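Long-range contacts in hypoxanthine phosphoribosyltransferase (Bacillus anthracis, PDB 4QYI), which probably catalyses magnesium-dependent transfer of a phosphoribosyl group from phosphoribosyl pyrophosphate to hypoxanthine or guanine, giving IMP or GMP in purine salvage: residues Glu16-Lys21 and Val146-Pro151; Lys21-Ala26 and Ile55-Asn60; Val39-Leu44 and Val90-Lys95; Asn74-Thr79 and Gly107-Phe112; Leu125-Leu130 and Thr142-Gly147. All coordinates share one frame; numbering follows the deposited sequence.

Contact 1 of 5, residues Glu16-Lys21 and Val146-Pro151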
# COMPACT_ATOMS: atom_id res chain seq x y z
N GLU A 16 12.13 14.19 -5.91
CA GLU A 16 13.51 13.94 -5.50
C GLU A 16 13.73 14.23 -3.99
O GLU A 16 14.46 13.51 -3.32
CB GLU A 16 14.46 14.72 -6.41
CG GLU A 16 15.93 14.43 -6.28
CD GLU A 16 16.65 15.12 -5.13
OE1 GLU A 16 16.00 15.79 -4.30
OE2 GLU A 16 17.89 15.01 -5.07
N GLN A 17 13.11 15.28 -3.48
CA GLN A 17 13.22 15.57 -2.05
C GLN A 17 12.61 14.43 -1.23
O GLN A 17 13.13 14.05 -0.19
CB GLN A 17 12.50 16.85 -1.70
CG GLN A 17 13.21 18.11 -2.09
CD GLN A 17 12.32 19.28 -1.76
OE1 GLN A 17 11.32 19.51 -2.43
NE2 GLN A 17 12.63 19.98 -0.68
N LEU A 18 11.48 13.91 -1.71
CA LEU A 18 10.82 12.81 -1.01
C LEU A 18 11.72 11.60 -0.99
O LEU A 18 11.90 11.00 0.06
CB LEU A 18 9.50 12.47 -1.67
CG LEU A 18 8.42 13.52 -1.46
CD1 LEU A 18 7.25 13.34 -2.41
CD2 LEU A 18 7.97 13.44 -0.02
N GLN A 19 12.30 11.24 -2.13
CA GLN A 19 13.17 10.07 -2.19
C GLN A 19 14.38 10.21 -1.25
O GLN A 19 14.73 9.26 -0.56
CB GLN A 19 13.65 9.82 -3.61
CG GLN A 19 14.44 8.54 -3.80
CD GLN A 19 15.27 8.56 -5.08
OE1 GLN A 19 16.30 7.88 -5.18
NE2 GLN A 19 14.83 9.34 -6.06
N GLU A 20 15.01 11.38 -1.23
CA GLU A 20 16.15 11.59 -0.33
C GLU A 20 15.73 11.47 1.15
O GLU A 20 16.40 10.82 1.96
CB GLU A 20 16.83 12.94 -0.57
CG GLU A 20 17.70 12.93 -1.81
CD GLU A 20 18.80 11.90 -1.69
OE1 GLU A 20 18.85 11.06 -2.60
OE2 GLU A 20 19.55 11.87 -0.68
N LYS A 21 14.62 12.11 1.51
CA LYS A 21 14.18 12.09 2.90
C LYS A 21 13.78 10.69 3.36
O LYS A 21 14.07 10.30 4.47
CB LYS A 21 13.03 13.05 3.13
CG LYS A 21 12.63 13.13 4.59
CD LYS A 21 13.77 13.62 5.45
CE LYS A 21 14.05 15.07 5.19
NZ LYS A 21 15.23 15.53 5.97
N VAL A 146 10.39 11.80 11.61
CA VAL A 146 9.61 12.80 10.90
C VAL A 146 10.29 13.22 9.61
O VAL A 146 11.45 13.63 9.62
CB VAL A 146 9.43 14.06 11.76
CG1 VAL A 146 8.61 15.10 11.01
CG2 VAL A 146 8.75 13.72 13.08
N GLY A 147 9.57 13.15 8.50
CA GLY A 147 10.12 13.55 7.22
C GLY A 147 10.21 15.06 7.05
O GLY A 147 11.30 15.61 6.85
N PHE A 148 9.07 15.73 7.13
CA PHE A 148 9.01 17.16 6.92
C PHE A 148 7.97 17.83 7.80
O PHE A 148 6.89 17.28 8.05
CB PHE A 148 8.59 17.44 5.49
CG PHE A 148 9.45 16.79 4.45
CD1 PHE A 148 9.19 15.50 4.03
CD2 PHE A 148 10.48 17.50 3.84
CE1 PHE A 148 9.96 14.91 3.05
CE2 PHE A 148 11.25 16.91 2.85
CZ PHE A 148 10.98 15.62 2.46
N GLN A 149 8.30 19.03 8.23
CA GLN A 149 7.38 19.85 8.99
C GLN A 149 6.77 20.82 8.02
O GLN A 149 7.47 21.63 7.42
CB GLN A 149 8.06 20.61 10.11
CG GLN A 149 8.36 19.81 11.35
CD GLN A 149 8.64 20.74 12.50
OE1 GLN A 149 8.49 21.96 12.37
NE2 GLN A 149 9.03 20.19 13.64
N ILE A 150 5.47 20.73 7.85
CA ILE A 150 4.74 21.58 6.93
C ILE A 150 3.76 22.53 7.60
O ILE A 150 3.29 22.26 8.69
CB ILE A 150 4.02 20.65 5.94
CG1 ILE A 150 5.10 20.16 5.01
CG2 ILE A 150 2.89 21.36 5.20
CD1 ILE A 150 4.63 19.11 4.05
N PRO A 151 3.50 23.67 6.96
CA PRO A 151 2.54 24.61 7.53
C PRO A 151 1.13 24.04 7.42
O PRO A 151 0.87 23.23 6.53
CB PRO A 151 2.71 25.87 6.67
CG PRO A 151 3.33 25.40 5.40
CD PRO A 151 4.18 24.23 5.78

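Contact 2 of 5, residues Lys21-Ala26 and Ile55-Asn60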
# COMPACT_ATOMS: atom_id res chain seq x y z
N LYS A 21 14.62 12.11 1.51
CA LYS A 21 14.18 12.09 2.90
C LYS A 21 13.78 10.69 3.36
O LYS A 21 14.07 10.30 4.47
CB LYS A 21 13.03 13.05 3.13
CG LYS A 21 12.63 13.13 4.59
CD LYS A 21 13.77 13.62 5.45
CE LYS A 21 14.05 15.07 5.19
NZ LYS A 21 15.23 15.53 5.97
N VAL A 22 13.10 9.96 2.49
CA VAL A 22 12.69 8.61 2.83
C VAL A 22 13.93 7.77 3.11
O VAL A 22 13.95 7.01 4.07
CB VAL A 22 11.74 8.04 1.76
CG1 VAL A 22 11.39 6.60 2.04
CG2 VAL A 22 10.46 8.89 1.71
N LYS A 23 14.96 7.90 2.28
CA LYS A 23 16.21 7.15 2.48
C LYS A 23 16.82 7.47 3.85
O LYS A 23 17.35 6.60 4.54
CB LYS A 23 17.26 7.54 1.42
CG LYS A 23 17.01 7.17 -0.04
CD LYS A 23 18.19 7.68 -0.86
CE LYS A 23 17.90 7.63 -2.34
NZ LYS A 23 19.00 8.20 -3.18
N GLU A 24 16.78 8.74 4.21
CA GLU A 24 17.31 9.19 5.48
C GLU A 24 16.53 8.65 6.68
O GLU A 24 17.11 8.26 7.69
CB GLU A 24 17.35 10.70 5.49
CG GLU A 24 17.55 11.34 6.87
CD GLU A 24 17.73 12.84 6.79
OE1 GLU A 24 18.19 13.42 7.79
OE2 GLU A 24 17.41 13.43 5.72
N LEU A 25 15.20 8.61 6.57
CA LEU A 25 14.39 8.07 7.66
C LEU A 25 14.67 6.58 7.84
O LEU A 25 14.74 6.08 8.96
CB LEU A 25 12.90 8.27 7.38
CG LEU A 25 12.44 9.72 7.43
CD1 LEU A 25 10.97 9.80 7.06
CD2 LEU A 25 12.70 10.37 8.78
N ALA A 26 14.89 5.88 6.73
CA ALA A 26 15.20 4.47 6.79
C ALA A 26 16.52 4.26 7.52
O ALA A 26 16.66 3.32 8.29
CB ALA A 26 15.25 3.85 5.40
N ILE A 55 10.15 0.95 3.34
CA ILE A 55 10.62 -0.40 3.65
C ILE A 55 11.68 -0.94 2.70
O ILE A 55 12.51 -1.77 3.10
CB ILE A 55 9.48 -1.41 3.82
CG1 ILE A 55 8.77 -1.70 2.49
CG2 ILE A 55 8.51 -0.90 4.90
CD1 ILE A 55 7.68 -2.75 2.63
N ARG A 56 11.67 -0.47 1.46
CA ARG A 56 12.64 -0.91 0.47
C ARG A 56 14.07 -0.41 0.75
O ARG A 56 15.00 -0.90 0.14
CB ARG A 56 12.18 -0.58 -0.94
CG ARG A 56 11.10 -1.54 -1.41
CD ARG A 56 10.68 -1.28 -2.83
NE ARG A 56 9.84 -0.10 -2.91
CZ ARG A 56 9.28 0.36 -4.02
NH1 ARG A 56 9.52 -0.24 -5.19
NH2 ARG A 56 8.50 1.43 -3.96
N HIS A 57 14.20 0.56 1.64
CA HIS A 57 15.50 1.06 2.06
C HIS A 57 15.92 0.47 3.39
O HIS A 57 17.05 0.67 3.81
CB HIS A 57 15.51 2.58 2.15
CG HIS A 57 15.49 3.25 0.81
ND1 HIS A 57 14.40 3.94 0.33
CD2 HIS A 57 16.41 3.26 -0.18
CE1 HIS A 57 14.67 4.38 -0.89
NE2 HIS A 57 15.88 3.98 -1.22
N ILE A 58 15.02 -0.25 4.06
CA ILE A 58 15.37 -0.87 5.34
C ILE A 58 15.90 -2.27 5.07
O ILE A 58 15.22 -3.11 4.50
CB ILE A 58 14.16 -0.91 6.29
CG1 ILE A 58 13.76 0.52 6.65
CG2 ILE A 58 14.51 -1.69 7.56
CD1 ILE A 58 12.43 0.61 7.38
N LYS A 59 17.12 -2.52 5.53
CA LYS A 59 17.75 -3.82 5.28
C LYS A 59 17.41 -4.86 6.33
O LYS A 59 17.57 -6.04 6.07
CB LYS A 59 19.28 -3.75 5.08
CG LYS A 59 19.80 -3.20 3.72
CD LYS A 59 20.02 -1.69 3.69
CE LYS A 59 21.30 -1.40 4.46
NZ LYS A 59 21.51 0.06 4.64
N ASN A 60 16.96 -4.43 7.51
CA ASN A 60 16.56 -5.38 8.53
C ASN A 60 15.43 -6.27 8.00
O ASN A 60 14.78 -5.94 7.00
CB ASN A 60 15.97 -4.67 9.76
CG ASN A 60 16.93 -3.68 10.40
OD1 ASN A 60 17.38 -2.74 9.75
ND2 ASN A 60 17.17 -3.83 11.70

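Contact 3 of 5, residues Val39-Leu44 and Val90-Lys95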
# COMPACT_ATOMS: atom_id res chain seq x y z
N VAL A 39 8.58 -4.86 12.73
CA VAL A 39 7.24 -4.98 12.18
C VAL A 39 6.82 -3.55 11.84
O VAL A 39 6.85 -2.66 12.69
CB VAL A 39 6.21 -5.58 13.16
CG1 VAL A 39 4.80 -5.53 12.56
CG2 VAL A 39 6.60 -7.00 13.55
N VAL A 40 6.45 -3.34 10.58
CA VAL A 40 5.99 -2.04 10.13
C VAL A 40 4.48 -2.12 9.96
O VAL A 40 3.97 -3.01 9.30
CB VAL A 40 6.65 -1.62 8.81
CG1 VAL A 40 5.98 -0.38 8.24
CG2 VAL A 40 8.11 -1.35 9.02
N ILE A 41 3.76 -1.22 10.62
CA ILE A 41 2.32 -1.18 10.50
C ILE A 41 1.95 0.15 9.88
O ILE A 41 2.08 1.21 10.50
CB ILE A 41 1.60 -1.34 11.84
CG1 ILE A 41 1.92 -2.70 12.44
CG2 ILE A 41 0.09 -1.24 11.63
CD1 ILE A 41 1.39 -2.83 13.84
N ALA A 42 1.45 0.07 8.66
CA ALA A 42 1.04 1.27 7.92
C ALA A 42 -0.45 1.59 8.07
O ALA A 42 -1.30 0.71 7.97
CB ALA A 42 1.39 1.08 6.46
N VAL A 43 -0.75 2.86 8.34
CA VAL A 43 -2.13 3.28 8.52
C VAL A 43 -2.71 3.60 7.12
O VAL A 43 -2.34 4.59 6.49
CB VAL A 43 -2.26 4.50 9.47
CG1 VAL A 43 -3.72 4.80 9.75
CG2 VAL A 43 -1.57 4.24 10.80
N LEU A 44 -3.59 2.73 6.64
CA LEU A 44 -4.25 2.95 5.35
C LEU A 44 -5.21 4.15 5.41
O LEU A 44 -5.66 4.54 6.48
CB LEU A 44 -5.03 1.72 4.96
CG LEU A 44 -4.18 0.53 4.60
CD1 LEU A 44 -5.06 -0.68 4.40
CD2 LEU A 44 -3.38 0.82 3.34
N VAL A 90 -0.89 -9.67 12.04
CA VAL A 90 0.40 -10.17 12.51
C VAL A 90 0.59 -10.07 14.00
O VAL A 90 -0.04 -9.26 14.68
CB VAL A 90 1.58 -9.46 11.85
CG1 VAL A 90 1.58 -9.73 10.36
CG2 VAL A 90 1.56 -7.96 12.14
N ASN A 91 1.47 -10.92 14.50
CA ASN A 91 1.81 -10.93 15.90
C ASN A 91 2.86 -9.87 16.23
O ASN A 91 3.97 -9.92 15.72
CB ASN A 91 2.41 -12.30 16.25
CG ASN A 91 2.87 -12.38 17.69
OD1 ASN A 91 2.41 -11.62 18.54
ND2 ASN A 91 3.83 -13.24 17.94
N ILE A 92 2.52 -8.89 17.06
CA ILE A 92 3.51 -7.89 17.45
C ILE A 92 3.95 -8.04 18.92
O ILE A 92 4.72 -7.23 19.43
CB ILE A 92 3.03 -6.46 17.26
CG1 ILE A 92 1.79 -6.17 18.12
CG2 ILE A 92 2.75 -6.20 15.78
CD1 ILE A 92 1.33 -4.73 18.02
N THR A 93 3.46 -9.08 19.59
CA THR A 93 3.84 -9.32 20.99
C THR A 93 5.35 -9.58 21.09
O THR A 93 5.87 -10.50 20.46
CB THR A 93 3.04 -10.48 21.60
OG1 THR A 93 1.66 -10.14 21.57
CG2 THR A 93 3.44 -10.75 23.03
N GLY A 94 6.03 -8.75 21.87
CA GLY A 94 7.50 -8.85 22.04
C GLY A 94 8.28 -8.40 20.81
O GLY A 94 9.48 -8.65 20.72
N LYS A 95 7.63 -7.73 19.87
CA LYS A 95 8.30 -7.28 18.66
C LYS A 95 8.56 -5.78 18.66
O LYS A 95 8.00 -5.02 19.46
CB LYS A 95 7.45 -7.58 17.44
CG LYS A 95 7.00 -9.03 17.31
CD LYS A 95 8.14 -10.00 17.20
CE LYS A 95 7.60 -11.42 17.15
NZ LYS A 95 8.69 -12.41 17.21

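Contact 4 of 5, residues Asn74-Thr79 and Gly107-Phe112. With PO4 (phosphate ion), chain H.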
# COMPACT_ATOMS: atom_id res chain seq x y z
N ASN A 74 -17.45 14.36 15.16
CA ASN A 74 -16.84 15.37 16.05
C ASN A 74 -15.98 14.76 17.15
O ASN A 74 -14.92 15.28 17.50
CB ASN A 74 -17.90 16.26 16.68
CG ASN A 74 -18.52 17.22 15.69
OD1 ASN A 74 -18.01 17.39 14.58
ND2 ASN A 74 -19.59 17.88 16.09
N GLN A 75 -16.46 13.64 17.68
CA GLN A 75 -15.77 12.89 18.72
C GLN A 75 -14.31 12.60 18.33
O GLN A 75 -13.40 12.74 19.14
CB GLN A 75 -16.54 11.60 18.99
CG GLN A 75 -17.95 11.90 19.52
CD GLN A 75 -18.89 10.73 19.62
OE1 GLN A 75 -20.00 10.84 20.18
NE2 GLN A 75 -18.49 9.61 19.05
N THR A 76 -14.11 12.22 17.07
CA THR A 76 -12.77 11.95 16.56
C THR A 76 -11.92 13.22 16.55
O THR A 76 -10.78 13.22 17.02
CB THR A 76 -12.85 11.34 15.15
OG1 THR A 76 -13.53 10.08 15.21
CG2 THR A 76 -11.46 11.15 14.54
N GLU A 77 -12.48 14.30 16.03
CA GLU A 77 -11.78 15.59 15.97
C GLU A 77 -11.36 16.13 17.33
O GLU A 77 -10.38 16.84 17.43
CB GLU A 77 -12.67 16.62 15.28
CG GLU A 77 -12.93 16.33 13.81
CD GLU A 77 -14.03 17.20 13.27
OE1 GLU A 77 -14.83 16.74 12.42
OE2 GLU A 77 -14.14 18.34 13.75
N THR A 78 -12.07 15.78 18.40
CA THR A 78 -11.75 16.30 19.73
C THR A 78 -11.11 15.27 20.67
O THR A 78 -10.36 15.65 21.58
CB THR A 78 -13.01 16.88 20.43
OG1 THR A 78 -13.96 15.84 20.66
CG2 THR A 78 -13.65 17.96 19.58
N THR A 79 -11.37 13.99 20.47
CA THR A 79 -10.81 12.97 21.36
C THR A 79 -9.94 11.91 20.68
O THR A 79 -9.31 11.11 21.37
CB THR A 79 -11.92 12.21 22.10
OG1 THR A 79 -12.55 11.30 21.19
CG2 THR A 79 -12.95 13.19 22.72
N GLY A 107 -2.68 14.60 16.48
CA GLY A 107 -2.10 13.43 17.15
C GLY A 107 -3.09 12.63 17.97
O GLY A 107 -2.75 11.58 18.52
N LEU A 108 -4.33 13.11 18.00
CA LEU A 108 -5.39 12.47 18.77
C LEU A 108 -5.63 11.03 18.34
O LEU A 108 -5.72 10.13 19.16
CB LEU A 108 -6.68 13.29 18.66
CG LEU A 108 -6.63 14.68 19.32
CD1 LEU A 108 -7.81 15.56 18.93
CD2 LEU A 108 -6.55 14.56 20.83
N THR A 109 -5.74 10.83 17.04
CA THR A 109 -6.00 9.50 16.49
C THR A 109 -4.86 8.51 16.65
O THR A 109 -5.05 7.33 16.89
CB THR A 109 -6.39 9.61 15.01
OG1 THR A 109 -7.66 10.27 14.93
CG2 THR A 109 -6.51 8.24 14.37
N LEU A 110 -3.65 9.01 16.51
CA LEU A 110 -2.52 8.14 16.64
C LEU A 110 -2.28 7.77 18.11
O LEU A 110 -1.79 6.68 18.42
CB LEU A 110 -1.34 8.84 16.03
CG LEU A 110 -0.18 7.98 15.60
CD1 LEU A 110 -0.61 6.87 14.63
CD2 LEU A 110 0.80 8.91 14.92
N HIS A 111 -2.66 8.68 19.02
CA HIS A 111 -2.55 8.41 20.46
C HIS A 111 -3.49 7.26 20.79
O HIS A 111 -3.15 6.35 21.55
CB HIS A 111 -2.92 9.65 21.26
CG HIS A 111 -2.78 9.49 22.75
ND1 HIS A 111 -1.58 9.66 23.41
CD2 HIS A 111 -3.69 9.21 23.70
CE1 HIS A 111 -1.76 9.47 24.70
NE2 HIS A 111 -3.04 9.21 24.91
N PHE A 112 -4.68 7.28 20.19
CA PHE A 112 -5.66 6.24 20.40
C PHE A 112 -5.12 4.93 19.82
O PHE A 112 -5.20 3.86 20.44
CB PHE A 112 -6.98 6.68 19.74
CG PHE A 112 -8.14 5.83 20.05
CD1 PHE A 112 -8.45 4.73 19.26
CD2 PHE A 112 -8.97 6.16 21.11
CE1 PHE A 112 -9.55 3.95 19.54
CE2 PHE A 112 -10.08 5.39 21.39
CZ PHE A 112 -10.37 4.29 20.61
P PO4 H . -3.59 12.21 13.80
O1 PO4 H . -4.02 11.65 12.48
O2 PO4 H . -2.81 13.48 13.57
O3 PO4 H . -4.74 12.60 14.70
O4 PO4 H . -2.79 11.17 14.52

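Contact 5 of 5, residues Leu125-Leu130 and Thr142-Gly147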
# COMPACT_ATOMS: atom_id res chain seq x y z
N LEU A 125 7.51 0.38 20.43
CA LEU A 125 6.50 0.95 19.55
C LEU A 125 6.86 2.39 19.26
O LEU A 125 6.85 3.23 20.14
CB LEU A 125 5.15 0.91 20.23
CG LEU A 125 3.95 1.46 19.44
CD1 LEU A 125 3.60 0.58 18.27
CD2 LEU A 125 2.76 1.57 20.38
N LYS A 126 7.19 2.66 18.01
CA LYS A 126 7.57 4.01 17.62
C LYS A 126 6.71 4.47 16.46
O LYS A 126 6.12 3.64 15.78
CB LYS A 126 9.03 4.03 17.20
CG LYS A 126 10.00 3.54 18.27
CD LYS A 126 9.98 4.40 19.52
CE LYS A 126 10.95 3.89 20.57
NZ LYS A 126 10.96 4.80 21.75
N PHE A 127 6.67 5.78 16.25
CA PHE A 127 5.91 6.37 15.17
C PHE A 127 6.79 7.06 14.14
O PHE A 127 7.74 7.76 14.50
CB PHE A 127 4.87 7.34 15.74
CG PHE A 127 3.90 6.64 16.62
CD1 PHE A 127 2.81 6.02 16.07
CD2 PHE A 127 4.16 6.49 17.96
CE1 PHE A 127 1.94 5.32 16.85
CE2 PHE A 127 3.29 5.79 18.76
CZ PHE A 127 2.18 5.20 18.21
N CYS A 128 6.44 6.85 12.88
CA CYS A 128 7.14 7.41 11.74
C CYS A 128 6.14 8.09 10.82
O CYS A 128 5.26 7.43 10.27
CB CYS A 128 7.85 6.29 10.98
SG CYS A 128 8.68 6.84 9.47
N THR A 129 6.27 9.40 10.63
CA THR A 129 5.36 10.11 9.75
C THR A 129 6.13 10.86 8.69
O THR A 129 7.22 11.36 8.93
CB THR A 129 4.45 11.09 10.53
OG1 THR A 129 3.47 11.67 9.65
CG2 THR A 129 5.26 12.19 11.17
N LEU A 130 5.54 10.92 7.51
CA LEU A 130 6.15 11.63 6.41
C LEU A 130 6.06 13.11 6.71
O LEU A 130 7.05 13.83 6.56
CB LEU A 130 5.40 11.36 5.10
CG LEU A 130 5.97 12.09 3.88
CD1 LEU A 130 7.41 11.68 3.61
CD2 LEU A 130 5.12 11.81 2.66
N THR A 142 5.07 12.92 20.23
CA THR A 142 6.24 13.24 19.45
C THR A 142 6.59 11.99 18.66
O THR A 142 6.80 10.92 19.23
CB THR A 142 7.40 13.66 20.38
OG1 THR A 142 7.01 14.82 21.13
CG2 THR A 142 8.65 14.00 19.59
N ALA A 143 6.63 12.13 17.35
CA ALA A 143 6.99 11.04 16.47
C ALA A 143 8.50 10.92 16.48
O ALA A 143 9.21 11.94 16.32
CB ALA A 143 6.48 11.30 15.06
N GLU A 144 9.00 9.69 16.61
CA GLU A 144 10.43 9.48 16.62
C GLU A 144 11.04 9.76 15.25
O GLU A 144 12.19 10.18 15.15
CB GLU A 144 10.77 8.06 17.08
CG GLU A 144 10.57 7.81 18.58
CD GLU A 144 9.12 7.70 19.08
OE1 GLU A 144 8.14 7.55 18.30
OE2 GLU A 144 8.97 7.72 20.31
N TYR A 145 10.28 9.54 14.18
CA TYR A 145 10.80 9.75 12.83
C TYR A 145 9.86 10.68 12.10
O TYR A 145 8.67 10.39 11.97
CB TYR A 145 10.93 8.40 12.09
CG TYR A 145 11.63 7.36 12.93
CD1 TYR A 145 13.00 7.37 13.06
CD2 TYR A 145 10.93 6.38 13.60
CE1 TYR A 145 13.66 6.42 13.84
CE2 TYR A 145 11.58 5.43 14.38
CZ TYR A 145 12.94 5.45 14.49
OH TYR A 145 13.57 4.52 15.26
N VAL A 146 10.39 11.80 11.61
CA VAL A 146 9.61 12.80 10.90
C VAL A 146 10.29 13.22 9.61
O VAL A 146 11.45 13.63 9.62
CB VAL A 146 9.43 14.06 11.76
CG1 VAL A 146 8.61 15.10 11.01
CG2 VAL A 146 8.75 13.72 13.08
N GLY A 147 9.57 13.15 8.50
CA GLY A 147 10.12 13.55 7.22
C GLY A 147 10.21 15.06 7.05
O GLY A 147 11.30 15.61 6.85

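Contact 1 of 5, residues Glu16-Lys21 and Val146-Pro151
The chain turns a corner at Gly-147 and passes beside helix 15-32, bringing Gly-147 CA within 6.1 Å of Lys-21 CA. Phe-148, its CG anti to its own carbonyl carbon, and Lys-21 reach toward each other. The tip of the ring meets the root of the lysine, with Lys-21 CB 3.4 Å from Phe-148 CZ. Bends at chi2 (61°) and chi3 (70°) then fold the lysine chain over one ring face, so that Lys-21 CE lies above it, near the rim, and 3.3 Å from Gly-147 O. The ammonium itself is 5.7 Å from the ring centroid, at most a weak cation-pi attraction; Lys-21 NZ has its stronger partner in the carboxylate of Glu-24. In the plane of the ring, at its edge, sits Gln-17 O, which already accepts the helical bond from Lys-21 N. Leu-18 crosses Phe-148 at about a right angle, and Leu-18 CD2 touches Phe-148 CE1 at 3.9 Å. Both residues also pack on Ile-13 of strand 8-13. The arrangement is that of a helix laid beside the C-terminal part of strand 145-149 of the phosphoribosyltransferase core sheet, next to the small antiparallel sheet that in this family forms the hood.

Contact 2 of 5, residues Lys21-Ala26 and Ile55-Asn60
The imidazole of His-57 and the aliphatic chain of Lys-23 cross obliquely, with Lys-23 CG placed over one ring face. It lies 3.8 Å from the centroid of the His-57 ring and 20° off the normal, a CH-pi contact nearest to NE2. Beyond CG, which is anti to its carbonyl carbon, the chain runs extended to a salt bridge between Lys-23 NZ and Glu-20. Val-22 CG1 comes obliquely to the same ring at ND1, more loosely. One helical turn on, Ala-26 turns its methyl toward the partner segment, where Ala-26 CB meets His-57 CB at 3.5 Å and Ile-58 CG1 at 3.9 Å. The last two residues of the type I turn Ile-55 to Ile-58, closed by Ile-58 N to Ile-55 O at 3.1 Å, thus both lie against Ala-26. The turn follows helix 48-55 and joins it to helix 15-32, near the neighbouring subunit that engages Arg-56. Attraction here rests on dispersion and CH-pi contact. His-57 ND1 makes a weak hydrogen bond with Asp-53 O, and although Lys-23 NZ is 5.6 Å from His-57 NE2, Glu-20 largely balances it, so any effect on the imidazole would probably be small.

Contact 3 of 5, residues Val39-Leu44 and Val90-Lys95
Val-39 lies across Ile-92, the two side chains crossing at about a right angle with Val-39 CG1 touching Ile-92 CG2 at 3.9 Å. The same methyl, anti to the backbone N, meets Val-90 tip to tip, 4.1 Å from Val-90 CG2. The other methyl, Val-39 CG2, lies beside the backbone N and comes 4.0 Å from Lys-95 CB, before the lysine chain bends away at chi2. Two residues along, on the same side of strand 38-43, Ile-41 adds its CD1 to the apolar cluster, 4.1 Å from Ile-92 CG2. That strand is part of the parallel core of the phosphoribosyltransferase fold, and Val-39 is hydrogen-bonded through its backbone to Asn-96 and Ile-98 of the adjoining strand 96-101. Residues 90-95 lead into strand 96-101 and fold across its neighbour. A type II turn from Ile-92 to Lys-95 makes the fold, closed by Lys-95 N to Ile-92 O (3.0 Å), with Gly-94 at its third position adopting a positive phi of 72°. Overlapping its start, Asn-91 OD1 accepts from Thr-93 N at 2.9 Å in an Asx turn, the donor standing above the carbonyl plane. Phe-117 of helix 108-118 also packs on both Ile-41 and Ile-92.

Contact 4 of 5, residues Asn74-Thr79 and Gly107-Phe112
Van der Waals packing alone joins the two segments, and Leu-108 carries most of it. With CG anti to its carbonyl carbon, this leucine packs CD1 tightly against the carbonyl groups at the end of helix 74-79: CD1 of Leu-108 is 3.2 Å from Glu-77 O and 3.7 Å from Thr-78 O. Beside it Thr-76 and Thr-109 cross obliquely, the methyl Thr-76 CG2 resting 3.9 Å from Thr-109 OG1. None of the hydrogen bonds of the short helix goes to residues 107-112. Gln-75 O is gripped twice by Thr-79, through its N and through OG1, the latter at 2.6 Å and from above the carbonyl plane. Thr-76 OG1 is engaged by Lys-81 O and Tyr-72 N. The third kind of interaction is hydrogen bonding to an anion. A phosphate, probably from the crystallisation liquor, sits at the start of helix 108-118, where Gly-107 occupies the N-cap position. Gly-107 N bonds to its O2 at 3.1 Å (152°) and Thr-109 N to its O3, also at 3.1 Å; Leu-110 N adds a weak bond, and Asp-105 N binds as well. The helix N terminus would probably add to the attraction. The Asp-Ser-Gly-Leu-Thr sequence belongs to the family's PRPP-binding motif, and the ion is consistent with the 5'-phosphate position. The two helix segments run nearly perpendicular, at 86°, with Val-82 of strand 82-84 touching Thr-76, Thr-109 and Phe-112, while Leu-110 packs on Phe-127 of strand 124-129.

Contact 5 of 5, residues Leu125-Leu130 and Thr142-Gly147
Glu-144 starts beside one face of the Tyr-145 ring, where its CB stands 3.8 Å above the plane, displaced toward the rim. A bend at chi2 (73°) carries the chain across Lys-126 at about a right angle, so that Glu-144 CG lies 3.6 Å from Lys-126 CD and the carboxylate carbon rests on the same methylene. At the tip the oxygens part. OE1 of Glu-144 takes the N-H of Phe-127 at 3.1 Å in an almost straight bond (174°), approached from above the carboxylate plane and lying at the edge of the Phe-127 ring; OE2 faces Lys-126 NZ, in the one of two lysine conformers described here, in a long salt bridge of 3.8 Å. The carboxylate thus serves a strand amide just where the regular pairing has yet to begin. That pairing follows at once: Tyr-145 N bonds to Phe-127 O, Thr-129 N to Tyr-145 O at 2.9 Å, and Gly-147 N to Thr-129 O at 3.0 Å, each in the plane of its carbonyl. Cys-128 and Tyr-145 share one face of the sheet, with Cys-128 SG 3.8 Å from Tyr-145 CB, and on this side helices 15-32 and 48-55 cover them; Tyr-145 OH is hydrogen-bonded to Asp-32. Thr-129 and Val-146 occupy the other face, and Phe-127 packs on Leu-110 and Lys-114 of helix 108-118. Two neighbouring parallel strands held between helices in this way are characteristic of the alpha/beta core of type I phosphoribosyltransferases.

From the N terminus, helix 15-32 opens two loops: contact 1, whose wide span closes only at residues 146-151, and contact 2, nested within it and closed by the turn after helix 48-55. Contact 3 opens on strand 38-43 before contact 2 has closed, so these two cross; it crosses contact 4 as well, whose segments alternate with its own. Both lie inside the loop of contact 1. Contact 5 comes last, in series after contacts 2, 3 and 4, sharing Val-146 and Gly-147 with contact 1. Contacts 1 and 2 tie one helical layer together and to the sheet, contact 3 folds the lead-in of strand 96-101 onto strand 38-43, contact 5 pairs two strands, and contact 4 extends to the phosphate-binding side.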